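Local coordinates for galactose mutarotase-like protein (Clostridium acetobutylicum, PDB 3OS7) that probably binds sugars and may interconvert the alpha and beta anomers of aldoses, as aldose 1-epimerases do, at residues Asp6-Glu11 with Arg22-Gly27; Asn39-Lys44 with Leu53-Lys58; Leu130-Phe135 with Lys154-Leu159. One frame throughout, in Å; residues are numbered along the deposited sequence.

Contact 1 of 3, residues Asp6-Glu11 with Arg22-Gly27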
ATOM      1  N   ASP A   6      -4.197   3.447 -27.443  1.00 30.64           N
ATOM      2  CA  ASP A   6      -4.254   3.621 -25.990  1.00 28.77           C
ATOM      3  C   ASP A   6      -3.180   2.792 -25.270  1.00 24.49           C
ATOM      4  O   ASP A   6      -3.260   2.581 -24.055  1.00 20.14           O
ATOM      5  CB  ASP A   6      -5.650   3.253 -25.489  1.00 29.28           C
ATOM      6  CG  ASP A   6      -5.994   1.800 -25.739  1.00 35.68           C
ATOM      7  OD1 ASP A   6      -5.230   1.107 -26.468  1.00 41.58           O
ATOM      8  OD2 ASP A   6      -7.040   1.349 -25.217  1.00 39.85           O
ATOM      9  N   LEU A   7      -2.170   2.342 -26.022  1.00 21.78           N
ATOM     10  CA  LEU A   7      -1.023   1.673 -25.452  1.00 18.63           C
ATOM     11  C   LEU A   7       0.234   2.506 -25.628  1.00 18.89           C
ATOM     12  O   LEU A   7       0.692   2.691 -26.745  1.00 19.29           O
ATOM     13  CB  LEU A   7      -0.845   0.289 -26.093  1.00 18.75           C
ATOM     14  CG  LEU A   7       0.361  -0.535 -25.650  1.00 21.05           C
ATOM     15  CD1 LEU A   7       0.194  -1.012 -24.169  1.00 20.68           C
ATOM     16  CD2 LEU A   7       0.506  -1.719 -26.609  1.00 22.30           C
ATOM     17  N   TRP A   8       0.810   2.987 -24.523  1.00 18.08           N
ATOM     18  CA  TRP A   8       1.998   3.840 -24.591  1.00 17.91           C
ATOM     19  C   TRP A   8       2.645   4.048 -23.235  1.00 17.70           C
ATOM     20  O   TRP A   8       2.035   3.780 -22.178  1.00 17.19           O
ATOM     21  CB  TRP A   8       1.688   5.197 -25.260  1.00 16.26           C
ATOM     22  CG  TRP A   8       0.472   5.891 -24.742  1.00 18.23           C
ATOM     23  CD1 TRP A   8      -0.782   5.845 -25.272  1.00 16.28           C
ATOM     24  CD2 TRP A   8       0.386   6.719 -23.576  1.00 17.49           C
ATOM     25  NE1 TRP A   8      -1.642   6.612 -24.516  1.00 20.72           N
ATOM     26  CE2 TRP A   8      -0.954   7.153 -23.468  1.00 19.59           C
ATOM     27  CE3 TRP A   8       1.323   7.162 -22.623  1.00 17.98           C
ATOM     28  CZ2 TRP A   8      -1.385   7.999 -22.455  1.00 21.11           C
ATOM     29  CZ3 TRP A   8       0.889   7.992 -21.615  1.00 17.68           C
ATOM     30  CH2 TRP A   8      -0.466   8.377 -21.522  1.00 19.96           C
ATOM     31  N   ILE A   9       3.887   4.505 -23.278  1.00 14.81           N
ATOM     32  CA  ILE A   9       4.651   4.877 -22.084  1.00 15.68           C
ATOM     33  C   ILE A   9       5.361   6.168 -22.417  1.00 15.52           C
ATOM     34  O   ILE A   9       6.087   6.239 -23.393  1.00 18.80           O
ATOM     35  CB  ILE A   9       5.707   3.835 -21.689  1.00 16.12           C
ATOM     36  CG1 ILE A   9       5.043   2.463 -21.421  1.00 18.71           C
ATOM     37  CG2 ILE A   9       6.533   4.333 -20.483  1.00 14.83           C
ATOM     38  CD1 ILE A   9       6.047   1.348 -21.091  1.00 17.57           C
ATOM     39  N   LYS A  10       5.199   7.170 -21.561  1.00 15.31           N
ATOM     40  CA  LYS A  10       5.777   8.513 -21.771  1.00 15.15           C
ATOM     41  C   LYS A  10       6.545   8.936 -20.532  1.00 15.94           C
ATOM     42  O   LYS A  10       6.002   8.922 -19.433  1.00 16.90           O
ATOM     43  CB  LYS A  10       4.681   9.517 -22.097  1.00 17.58           C
ATOM     44  CG  LYS A  10       5.163  10.948 -22.314  1.00 20.18           C
ATOM     45  CD  LYS A  10       4.013  11.853 -22.731  1.00 23.14           C
ATOM     46  CE  LYS A  10       4.494  13.243 -23.071  1.00 26.71           C
ATOM     47  NZ  LYS A  10       3.368  14.103 -23.559  1.00 29.30           N
ATOM     48  N   GLU A  11       7.816   9.276 -20.715  1.00 14.53           N
ATOM     49  CA  GLU A  11       8.611   9.868 -19.676  1.00 15.16           C
ATOM     50  C   GLU A  11       8.545  11.369 -19.897  1.00 17.86           C
ATOM     51  O   GLU A  11       8.814  11.828 -20.988  1.00 15.15           O
ATOM     52  CB  GLU A  11      10.023   9.383 -19.797  1.00 17.88           C
ATOM     53  CG  GLU A  11      11.005   9.913 -18.798  1.00 24.73           C
ATOM     54  CD  GLU A  11      12.347   9.160 -18.922  1.00 31.70           C
ATOM     55  OE1 GLU A  11      12.338   8.017 -19.422  1.00 49.22           O
ATOM     56  OE2 GLU A  11      13.388   9.683 -18.503  1.00 34.30           O
ATOM     57  N   ARG A  22       4.253   8.336 -17.315  1.00 15.93           N
ATOM     58  CA  ARG A  22       2.835   8.114 -17.557  1.00 16.78           C
ATOM     59  C   ARG A  22       2.707   6.895 -18.474  1.00 16.00           C
ATOM     60  O   ARG A  22       3.452   6.760 -19.439  1.00 14.10           O
ATOM     61  CB  ARG A  22       2.254   9.321 -18.253  1.00 17.58           C
ATOM     62  CG  ARG A  22       0.813   9.564 -18.030  1.00 28.35           C
ATOM     63  CD  ARG A  22       0.417  10.944 -18.580  1.00 30.38           C
ATOM     64  NE  ARG A  22       1.108  12.071 -17.950  1.00 29.77           N
ATOM     65  CZ  ARG A  22       0.686  12.733 -16.866  1.00 32.30           C
ATOM     66  NH1 ARG A  22      -0.412  12.379 -16.216  1.00 33.41           N
ATOM     67  NH2 ARG A  22       1.391  13.749 -16.407  1.00 34.21           N
ATOM     68  N   PHE A  23       1.801   5.986 -18.155  1.00 15.23           N
ATOM     69  CA  PHE A  23       1.680   4.753 -18.948  1.00 14.47           C
ATOM     70  C   PHE A  23       0.226   4.345 -19.078  1.00 16.49           C
ATOM     71  O   PHE A  23      -0.579   4.612 -18.191  1.00 17.77           O
ATOM     72  CB  PHE A  23       2.627   3.621 -18.447  1.00 14.71           C
ATOM     73  CG  PHE A  23       2.482   3.214 -16.985  1.00 16.29           C
ATOM     74  CD1 PHE A  23       2.828   4.071 -15.953  1.00 12.27           C
ATOM     75  CD2 PHE A  23       2.129   1.908 -16.650  1.00 15.19           C
ATOM     76  CE1 PHE A  23       2.764   3.663 -14.631  1.00 14.66           C
ATOM     77  CE2 PHE A  23       2.014   1.511 -15.319  1.00 21.01           C
ATOM     78  CZ  PHE A  23       2.330   2.389 -14.307  1.00 17.77           C
ATOM     79  N   ALA A  24      -0.092   3.697 -20.199  1.00 16.94           N
ATOM     80  CA  ALA A  24      -1.460   3.465 -20.606  1.00 15.39           C
ATOM     81  C   ALA A  24      -1.561   2.125 -21.321  1.00 16.94           C
ATOM     82  O   ALA A  24      -0.705   1.786 -22.154  1.00 16.93           O
ATOM     83  CB  ALA A  24      -1.922   4.599 -21.536  1.00 16.51           C
ATOM     84  N   ALA A  25      -2.606   1.372 -20.994  1.00 17.17           N
ATOM     85  CA  ALA A  25      -2.933   0.160 -21.738  1.00 18.61           C
ATOM     86  C   ALA A  25      -4.342  -0.236 -21.388  1.00 18.39           C
ATOM     87  O   ALA A  25      -4.783  -0.000 -20.265  1.00 17.59           O
ATOM     88  CB  ALA A  25      -1.943  -0.986 -21.389  1.00 18.41           C
ATOM     89  N   GLY A  26      -5.058  -0.774 -22.361  1.00 20.90           N
ATOM     90  CA  GLY A  26      -6.388  -1.350 -22.138  1.00 22.16           C
ATOM     91  C   GLY A  26      -7.436  -0.408 -21.588  1.00 22.68           C
ATOM     92  O   GLY A  26      -8.368  -0.847 -20.918  1.00 24.33           O
ATOM     93  N   GLY A  27      -7.316   0.879 -21.888  1.00 21.87           N
ATOM     94  CA  GLY A  27      -8.250   1.877 -21.383  1.00 23.61           C
ATOM     95  C   GLY A  27      -7.884   2.518 -20.044  1.00 21.74           C
ATOM     96  O   GLY A  27      -8.532   3.484 -19.619  1.00 23.61           O
TER
HETATM   97  O   HOH W   1      -5.252   2.959 -22.088  1.00 18.75           O
HETATM   98  O   HOH W   2      -3.954  -1.331 -24.975  1.00 28.25           O
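W8 holds its CG between the backbone N and the carbonyl carbon (chi1 48°), and R22 holds its CG anti to the backbone N (chi1 -153°); the two side chains run alongside one another in the same direction, on the sheet face they share with A24. The indole spreads over A24, whose CB makes a CH-pi contact 3.6 Å from the centroid of the five-membered ring of W8. Alanine suits this place, since its lone methyl lets a broad ring lie close to the strand. At the edge of the ring and in its plane comes R22, its CB 3.9 Å from W8 CZ3; further out R22 NE forms a salt bridge with E12. Strands 8-14 and 18-25 form an antiparallel beta hairpin at one border of a five-stranded sheet, W8-A24 and K10-R22 being hydrogen-bonded pairs. The bond from K10 N to R22 O is short and nearly straight, 2.8 Å with 170° at the hydrogen. On the opposite face, the non-hydrogen-bonded pair I9 and F23 touches through I9 CG1 and F23 CB, 4.0 Å apart. L7 CD1 packs 3.5 Å from A25 CB, and beyond them a water accepts from G26 N at 2.9 Å and donates to D6 OD1.

Contact 2 of 3, residues Asn39-Lys44 with Leu53-Lys58; sequences NVVELK and LRTPKK
T55 and V41 share the one direct hydrogen bond between the two segments: the hydroxyl OG1 of T55 donates to V41 O over 2.6 Å. Turned anti to its own carbonyl carbon (chi1 -49°), OG1 reaches that oxygen from 19° off the carbonyl plane. Threonine suits the place because its short, branched side chain brings a donor to the strand while CB and CG2 pack beside the same carbonyl. The close apolar packing belongs to L53, whose CB points toward the strand. Its CD1 lies 3.4 Å from V40 O and packs against V40 CG1 and L43 CB, and P56 adds its ring carbon CD 3.9 Å from V41 CB. Between these anchorages the two backbones do not pair directly; a water accepts from L43 N at 2.9 Å and donates to L53 O at 2.6 Å. The other side, with T55 and P56 partly exposed, is looser: E42 passes T55 OG1 with its CB and CG, each 3.7 Å away, and R54 has its CB pointing away, its NH1 bonding V71 O and its guanidinium forming a cation-pi contact with Y297. V41 and E42 both bond L31 through their backbones, consistent with a beta bulge. Strand 39-45 lies between strands 28-33 and 50-51, with V40 and L43 packed on strand 151-160; segment 53-58 is a loop between strand 50-51 and helix 62-67, whose F65 touches V41 and P56.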
ATOM      1  N   ASN A  39       6.059   6.192  -6.366  1.00 13.95           N
ATOM      2  CA  ASN A  39       4.641   6.200  -6.025  1.00 11.59           C
ATOM      3  C   ASN A  39       3.810   6.359  -7.297  1.00 13.38           C
ATOM      4  O   ASN A  39       3.965   7.334  -8.025  1.00 12.08           O
ATOM      5  CB  ASN A  39       4.384   7.339  -5.031  1.00 13.05           C
ATOM      6  CG  ASN A  39       2.987   7.303  -4.424  1.00 13.60           C
ATOM      7  OD1 ASN A  39       2.009   6.952  -5.098  1.00 14.53           O
ATOM      8  ND2 ASN A  39       2.882   7.738  -3.152  1.00 12.80           N
ATOM      9  N   VAL A  40       2.932   5.387  -7.552  1.00 12.09           N
ATOM     10  CA  VAL A  40       1.842   5.519  -8.504  1.00 12.87           C
ATOM     11  C   VAL A  40       0.705   6.393  -7.901  1.00 12.49           C
ATOM     12  O   VAL A  40      -0.052   5.950  -7.049  1.00 12.19           O
ATOM     13  CB  VAL A  40       1.300   4.151  -8.963  1.00 12.47           C
ATOM     14  CG1 VAL A  40       0.139   4.326  -9.965  1.00 13.11           C
ATOM     15  CG2 VAL A  40       2.431   3.317  -9.570  1.00 16.62           C
ATOM     16  N   VAL A  41       0.651   7.647  -8.321  1.00 12.84           N
ATOM     17  CA  VAL A  41      -0.255   8.648  -7.770  1.00 13.61           C
ATOM     18  C   VAL A  41      -1.553   8.802  -8.517  1.00 12.80           C
ATOM     19  O   VAL A  41      -2.477   9.454  -8.031  1.00 15.26           O
ATOM     20  CB  VAL A  41       0.421  10.038  -7.673  1.00 15.43           C
ATOM     21  CG1 VAL A  41       1.588   9.968  -6.715  1.00 15.17           C
ATOM     22  CG2 VAL A  41       0.830  10.613  -9.064  1.00 15.21           C
ATOM     23  N   GLU A  42      -1.643   8.185  -9.684  1.00 13.66           N
ATOM     24  CA  GLU A  42      -2.859   8.194 -10.466  1.00 13.95           C
ATOM     25  C   GLU A  42      -3.072   6.864 -11.181  1.00 14.27           C
ATOM     26  O   GLU A  42      -2.143   6.314 -11.717  1.00 13.99           O
ATOM     27  CB  GLU A  42      -2.795   9.326 -11.504  1.00 17.18           C
ATOM     28  CG  GLU A  42      -4.172   9.655 -12.043  1.00 19.77           C
ATOM     29  CD  GLU A  42      -4.169  10.885 -12.918  1.00 32.09           C
ATOM     30  OE1 GLU A  42      -3.355  10.909 -13.860  1.00 32.63           O
ATOM     31  OE2 GLU A  42      -4.968  11.814 -12.646  1.00 32.96           O
ATOM     32  N   LEU A  43      -4.304   6.358 -11.139  1.00 13.64           N
ATOM     33  CA  LEU A  43      -4.741   5.205 -11.931  1.00 13.45           C
ATOM     34  C   LEU A  43      -6.185   5.474 -12.332  1.00 15.18           C
ATOM     35  O   LEU A  43      -7.069   5.562 -11.462  1.00 15.08           O
ATOM     36  CB  LEU A  43      -4.694   3.919 -11.142  1.00 12.59           C
ATOM     37  CG  LEU A  43      -5.212   2.689 -11.902  1.00 13.66           C
ATOM     38  CD1 LEU A  43      -4.344   2.366 -13.160  1.00 12.64           C
ATOM     39  CD2 LEU A  43      -5.327   1.484 -10.987  1.00 12.66           C
ATOM     40  N   LYS A  44      -6.416   5.696 -13.619  1.00 13.90           N
ATOM     41  CA  LYS A  44      -7.756   6.080 -14.048  1.00 18.54           C
ATOM     42  C   LYS A  44      -8.187   5.320 -15.284  1.00 19.08           C
ATOM     43  O   LYS A  44      -7.363   4.737 -15.976  1.00 19.03           O
ATOM     44  CB  LYS A  44      -7.823   7.590 -14.276  1.00 20.29           C
ATOM     45  CG  LYS A  44      -6.869   8.106 -15.310  1.00 23.67           C
ATOM     46  CD  LYS A  44      -6.785   9.646 -15.292  1.00 24.08           C
ATOM     47  CE  LYS A  44      -6.023  10.128 -16.506  1.00 32.07           C
ATOM     48  NZ  LYS A  44      -6.117  11.602 -16.678  1.00 42.47           N
ATOM     49  N   LEU A  53      -7.039   6.232  -7.524  1.00 12.06           N
ATOM     50  CA  LEU A  53      -6.068   6.603  -6.493  1.00 12.36           C
ATOM     51  C   LEU A  53      -6.086   8.104  -6.227  1.00 13.97           C
ATOM     52  O   LEU A  53      -6.181   8.915  -7.155  1.00 16.04           O
ATOM     53  CB  LEU A  53      -4.625   6.216  -6.885  1.00 13.87           C
ATOM     54  CG  LEU A  53      -4.364   4.720  -7.054  1.00 11.86           C
ATOM     55  CD1 LEU A  53      -3.024   4.418  -7.741  1.00 10.33           C
ATOM     56  CD2 LEU A  53      -4.527   3.983  -5.696  1.00  9.90           C
ATOM     57  N   ARG A  54      -5.917   8.452  -4.960  1.00 14.26           N
ATOM     58  CA  ARG A  54      -5.890   9.854  -4.574  1.00 13.81           C
ATOM     59  C   ARG A  54      -4.612  10.494  -5.094  1.00 15.75           C
ATOM     60  O   ARG A  54      -3.527  10.055  -4.756  1.00 16.37           O
ATOM     61  CB  ARG A  54      -5.977   9.996  -3.066  1.00 15.11           C
ATOM     62  CG  ARG A  54      -6.236  11.448  -2.669  1.00 15.50           C
ATOM     63  CD  ARG A  54      -5.861  11.635  -1.260  1.00 15.26           C
ATOM     64  NE  ARG A  54      -6.320  12.904  -0.729  1.00 17.79           N
ATOM     65  CZ  ARG A  54      -5.726  13.562   0.257  1.00 19.94           C
ATOM     66  NH1 ARG A  54      -4.647  13.069   0.861  1.00 17.75           N
ATOM     67  NH2 ARG A  54      -6.261  14.701   0.678  1.00 21.42           N
ATOM     68  N   THR A  55      -4.765  11.546  -5.902  1.00 15.47           N
ATOM     69  CA  THR A  55      -3.669  12.184  -6.641  1.00 16.34           C
ATOM     70  C   THR A  55      -3.454  13.613  -6.114  1.00 18.76           C
ATOM     71  O   THR A  55      -4.433  14.323  -5.874  1.00 18.40           O
ATOM     72  CB  THR A  55      -4.020  12.294  -8.152  1.00 17.31           C
ATOM     73  OG1 THR A  55      -4.498  11.031  -8.657  1.00 16.53           O
ATOM     74  CG2 THR A  55      -2.822  12.790  -9.005  1.00 20.58           C
ATOM     75  N   PRO A  56      -2.187  14.052  -5.976  1.00 19.49           N
ATOM     76  CA  PRO A  56      -1.922  15.462  -5.644  1.00 21.32           C
ATOM     77  C   PRO A  56      -2.629  16.451  -6.567  1.00 22.16           C
ATOM     78  O   PRO A  56      -2.645  16.267  -7.783  1.00 20.69           O
ATOM     79  CB  PRO A  56      -0.402  15.586  -5.841  1.00 20.85           C
ATOM     80  CG  PRO A  56       0.115  14.256  -5.504  1.00 22.46           C
ATOM     81  CD  PRO A  56      -0.932  13.278  -6.050  1.00 20.41           C
ATOM     82  N   LYS A  57      -3.204  17.489  -5.984  1.00 23.95           N
ATOM     83  CA  LYS A  57      -3.789  18.592  -6.765  1.00 29.57           C
ATOM     84  C   LYS A  57      -2.688  19.452  -7.369  1.00 31.01           C
ATOM     85  O   LYS A  57      -1.561  19.435  -6.879  1.00 27.56           O
ATOM     86  CB  LYS A  57      -4.660  19.461  -5.866  1.00 29.79           C
ATOM     87  CG  LYS A  57      -5.924  18.767  -5.422  1.00 43.07           C
ATOM     88  CD  LYS A  57      -6.584  19.497  -4.263  1.00 48.75           C
ATOM     89  CE  LYS A  57      -7.827  18.738  -3.794  1.00 54.03           C
ATOM     90  NZ  LYS A  57      -8.904  18.742  -4.845  1.00 54.07           N
ATOM     91  N   LYS A  58      -3.033  20.223  -8.407  1.00 34.83           N
ATOM     92  CA  LYS A  58      -2.060  21.047  -9.150  1.00 37.51           C
ATOM     93  C   LYS A  58      -1.306  22.035  -8.240  1.00 36.67           C
ATOM     94  O   LYS A  58      -0.139  22.307  -8.459  1.00 38.45           O
ATOM     95  CB  LYS A  58      -2.743  21.803 -10.304  1.00 39.03           C
ATOM     96  CG  LYS A  58      -3.828  22.803  -9.870  1.00 41.66           C
TER
HETATM   97  O   HOH W   3      -6.159   8.033  -9.630  1.00 14.14           O

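Contact 3 of 3, residues Leu130-Phe135 with Lys154-Leu159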
ATOM      1  N   LEU A 130       4.457  -2.073 -19.166  1.00 16.68           N
ATOM      2  CA  LEU A 130       5.233  -2.461 -18.003  1.00 16.32           C
ATOM      3  C   LEU A 130       6.234  -1.369 -17.616  1.00 16.95           C
ATOM      4  O   LEU A 130       7.027  -0.901 -18.450  1.00 14.70           O
ATOM      5  CB  LEU A 130       5.976  -3.779 -18.276  1.00 15.61           C
ATOM      6  CG  LEU A 130       6.906  -4.317 -17.188  1.00 20.61           C
ATOM      7  CD1 LEU A 130       6.103  -4.785 -16.016  1.00 26.56           C
ATOM      8  CD2 LEU A 130       7.773  -5.458 -17.680  1.00 25.02           C
ATOM      9  N   VAL A 131       6.162  -0.940 -16.355  1.00 15.33           N
ATOM     10  CA  VAL A 131       7.123   0.001 -15.787  1.00 14.70           C
ATOM     11  C   VAL A 131       7.629  -0.551 -14.465  1.00 15.54           C
ATOM     12  O   VAL A 131       6.840  -0.938 -13.582  1.00 13.98           O
ATOM     13  CB  VAL A 131       6.500   1.353 -15.567  1.00 15.47           C
ATOM     14  CG1 VAL A 131       7.483   2.270 -14.826  1.00 14.25           C
ATOM     15  CG2 VAL A 131       6.066   1.987 -16.884  1.00 17.07           C
ATOM     16  N   GLU A 132       8.940  -0.613 -14.317  1.00 14.68           N
ATOM     17  CA  GLU A 132       9.557  -1.106 -13.087  1.00 14.08           C
ATOM     18  C   GLU A 132      10.499  -0.066 -12.528  1.00 16.48           C
ATOM     19  O   GLU A 132      11.265   0.555 -13.284  1.00 17.87           O
ATOM     20  CB  GLU A 132      10.344  -2.408 -13.339  1.00 14.70           C
ATOM     21  CG  GLU A 132       9.510  -3.520 -13.962  1.00 21.94           C
ATOM     22  CD  GLU A 132      10.234  -4.876 -14.007  1.00 27.80           C
ATOM     23  OE1 GLU A 132      11.479  -4.888 -13.990  1.00 23.84           O
ATOM     24  OE2 GLU A 132       9.542  -5.920 -14.046  1.00 19.35           O
ATOM     25  N   VAL A 133      10.461   0.103 -11.212  1.00 16.95           N
ATOM     26  CA  VAL A 133      11.350   1.019 -10.507  1.00 15.93           C
ATOM     27  C   VAL A 133      12.049   0.225  -9.432  1.00 16.11           C
ATOM     28  O   VAL A 133      11.506  -0.747  -8.918  1.00 14.83           O
ATOM     29  CB  VAL A 133      10.608   2.249  -9.869  1.00 15.62           C
ATOM     30  CG1 VAL A 133      10.081   3.173 -10.978  1.00 17.37           C
ATOM     31  CG2 VAL A 133       9.470   1.789  -8.894  1.00 15.34           C
ATOM     32  N   VAL A 134      13.266   0.616  -9.113  1.00 14.18           N
ATOM     33  CA  VAL A 134      14.006  -0.017  -8.041  1.00 14.15           C
ATOM     34  C   VAL A 134      14.576   0.992  -7.065  1.00 15.52           C
ATOM     35  O   VAL A 134      14.792   2.169  -7.398  1.00 15.08           O
ATOM     36  CB  VAL A 134      15.174  -0.886  -8.565  1.00 16.25           C
ATOM     37  CG1 VAL A 134      14.651  -2.052  -9.404  1.00 16.04           C
ATOM     38  CG2 VAL A 134      16.169  -0.052  -9.339  1.00 20.38           C
ATOM     39  N   PHE A 135      14.768   0.523  -5.847  1.00 15.25           N
ATOM     40  CA  PHE A 135      15.453   1.267  -4.810  1.00 15.57           C
ATOM     41  C   PHE A 135      16.627   0.439  -4.321  1.00 17.26           C
ATOM     42  O   PHE A 135      16.436  -0.655  -3.793  1.00 17.25           O
ATOM     43  CB  PHE A 135      14.540   1.518  -3.620  1.00 16.12           C
ATOM     44  CG  PHE A 135      15.223   2.306  -2.534  1.00 13.77           C
ATOM     45  CD1 PHE A 135      15.464   3.656  -2.696  1.00 22.22           C
ATOM     46  CD2 PHE A 135      15.684   1.698  -1.414  1.00 16.08           C
ATOM     47  CE1 PHE A 135      16.123   4.371  -1.731  1.00 22.61           C
ATOM     48  CE2 PHE A 135      16.365   2.405  -0.439  1.00 16.89           C
ATOM     49  CZ  PHE A 135      16.579   3.733  -0.592  1.00 21.35           C
ATOM     50  N   LYS A 154      12.012  -3.600  -5.477  1.00 14.71           N
ATOM     51  CA  LYS A 154      11.523  -3.389  -6.837  1.00 13.41           C
ATOM     52  C   LYS A 154      10.011  -3.367  -6.840  1.00 13.99           C
ATOM     53  O   LYS A 154       9.366  -4.203  -6.178  1.00 14.48           O
ATOM     54  CB  LYS A 154      12.005  -4.495  -7.774  1.00 15.96           C
ATOM     55  CG  LYS A 154      11.493  -4.361  -9.190  1.00 16.78           C
ATOM     56  CD  LYS A 154      12.340  -5.144 -10.241  1.00 26.81           C
ATOM     57  CE  LYS A 154      12.585  -6.589  -9.909  1.00 34.24           C
ATOM     58  NZ  LYS A 154      13.853  -7.027 -10.624  1.00 37.03           N
ATOM     59  N   LEU A 155       9.459  -2.390  -7.544  1.00 12.76           N
ATOM     60  CA  LEU A 155       8.027  -2.344  -7.827  1.00 13.46           C
ATOM     61  C   LEU A 155       7.895  -2.543  -9.335  1.00 13.62           C
ATOM     62  O   LEU A 155       8.467  -1.798 -10.123  1.00 14.89           O
ATOM     63  CB  LEU A 155       7.388  -1.023  -7.400  1.00 12.25           C
ATOM     64  CG  LEU A 155       7.712  -0.469  -6.031  1.00 15.63           C
ATOM     65  CD1 LEU A 155       6.995   0.846  -5.741  1.00 15.38           C
ATOM     66  CD2 LEU A 155       7.394  -1.488  -4.965  1.00 15.36           C
ATOM     67  N   SER A 156       7.152  -3.567  -9.716  1.00 14.09           N
ATOM     68  CA  SER A 156       6.917  -3.898 -11.101  1.00 14.08           C
ATOM     69  C   SER A 156       5.439  -3.742 -11.434  1.00 16.89           C
ATOM     70  O   SER A 156       4.580  -4.509 -10.973  1.00 15.24           O
ATOM     71  CB  SER A 156       7.406  -5.317 -11.387  1.00 17.34           C
ATOM     72  OG  SER A 156       7.234  -5.601 -12.770  1.00 20.98           O
ATOM     73  N   TYR A 157       5.128  -2.708 -12.207  1.00 14.00           N
ATOM     74  CA  TYR A 157       3.758  -2.384 -12.537  1.00 13.87           C
ATOM     75  C   TYR A 157       3.414  -2.787 -13.946  1.00 14.84           C
ATOM     76  O   TYR A 157       4.059  -2.354 -14.897  1.00 16.28           O
ATOM     77  CB  TYR A 157       3.527  -0.886 -12.350  1.00 11.58           C
ATOM     78  CG  TYR A 157       3.435  -0.502 -10.905  1.00 10.28           C
ATOM     79  CD1 TYR A 157       2.286  -0.820 -10.170  1.00 18.03           C
ATOM     80  CD2 TYR A 157       4.452   0.148 -10.262  1.00 14.48           C
ATOM     81  CE1 TYR A 157       2.165  -0.473  -8.854  1.00 15.80           C
ATOM     82  CE2 TYR A 157       4.325   0.501  -8.918  1.00 12.85           C
ATOM     83  CZ  TYR A 157       3.180   0.178  -8.224  1.00 16.30           C
ATOM     84  OH  TYR A 157       3.027   0.505  -6.880  1.00 17.10           O
ATOM     85  N   GLU A 158       2.390  -3.622 -14.088  1.00 15.95           N
ATOM     86  CA  GLU A 158       1.938  -4.045 -15.391  1.00 15.81           C
ATOM     87  C   GLU A 158       0.514  -3.557 -15.580  1.00 17.42           C
ATOM     88  O   GLU A 158      -0.416  -3.975 -14.889  1.00 15.85           O
ATOM     89  CB  GLU A 158       2.014  -5.556 -15.529  1.00 18.88           C
ATOM     90  CG  GLU A 158       1.356  -6.088 -16.786  1.00 23.12           C
ATOM     91  CD  GLU A 158       0.960  -7.568 -16.627  1.00 37.60           C
ATOM     92  OE1 GLU A 158       1.908  -8.381 -16.610  1.00 28.35           O
ATOM     93  OE2 GLU A 158      -0.271  -7.888 -16.476  1.00 31.66           O
ATOM     94  N   LEU A 159       0.334  -2.686 -16.550  1.00 15.31           N
ATOM     95  CA  LEU A 159      -0.991  -2.183 -16.865  1.00 15.56           C
ATOM     96  C   LEU A 159      -1.547  -2.884 -18.119  1.00 15.84           C
ATOM     97  O   LEU A 159      -0.826  -3.095 -19.097  1.00 17.61           O
ATOM     98  CB  LEU A 159      -0.896  -0.679 -17.071  1.00 16.91           C
ATOM     99  CG  LEU A 159      -2.155   0.169 -17.077  1.00 17.43           C
ATOM    100  CD1 LEU A 159      -2.978  -0.006 -15.780  1.00 14.98           C
ATOM    101  CD2 LEU A 159      -1.737   1.656 -17.292  1.00 13.71           C
TER
HETATM  102  O   HOH W   4      13.026  -6.858 -13.619  1.00 37.82           O
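S156 and E132 face each other in a non-hydrogen-bonded pair of two antiparallel strands, and the serine hydroxyl OG donates to E132 OE2 over 2.7 Å. OG stands anti to its backbone N (chi1 -177°) and meets the carboxylate oxygen on its anti side, 29° out of the carboxylate plane. The other oxygen, E132 OE1, accepts from a water at 2.5 Å, and that water in turn accepts from K154 NZ at 3.1 Å. Lysine and glutamate are thus linked through solvent; their opposite charges probably attract weakly, though the charged atoms do not touch. Serine fits here as a small donor for a buried acid. Around this polar group lie apolar surfaces: K154 lays its methylene chain beside V134, with K154 CG 3.9 Å from V134 CG1, and L130 CD1 comes within 3.5 Å of S156 OG. Holding these side chains in register is the backbone ladder, where V131 and Y157, then V133 and L155, each exchange two N-H...O bonds. These residues point to the opposite face, which is largely apolar: V133 CG2 rests 3.8 Å from L155 CB, beta-branched valine, which suits an extended strand, setting its CG2 against the leucine. Y157 turns its ring away and its OH bonds Q166. Strands 128-137 and 151-160 are consecutive members of the antiparallel beta-sandwich expected of the galactose mutarotase clan. Strand 118-125 flanks the first and strand 163-172 the second, while F23 of strand 18-25 packs against V131, Y157 and L159.

How the contacts relate
Contact 3 is the most buried, whereas contacts 1 and 2 are partly buried and contact 1 lies farthest from the chain's centre. Contact 1 and the strand of contact 2 belong to the same five-stranded sheet, the first at its border, the second near its other end with loop 53-58 against it. Contact 3 belongs to the layer packed against that sheet: A25 CB lies 3.3 Å from L159 O, and V40 CG2 lies 3.5 Å from Y157 CE2. The chemistry follows the setting. Both strand pairs rely on backbone ladders, contact 1 adding an indole over a methyl and contact 3 a buried acid bound by a hydroxyl; contact 2 replaces the ladder with one side-chain bond and a water.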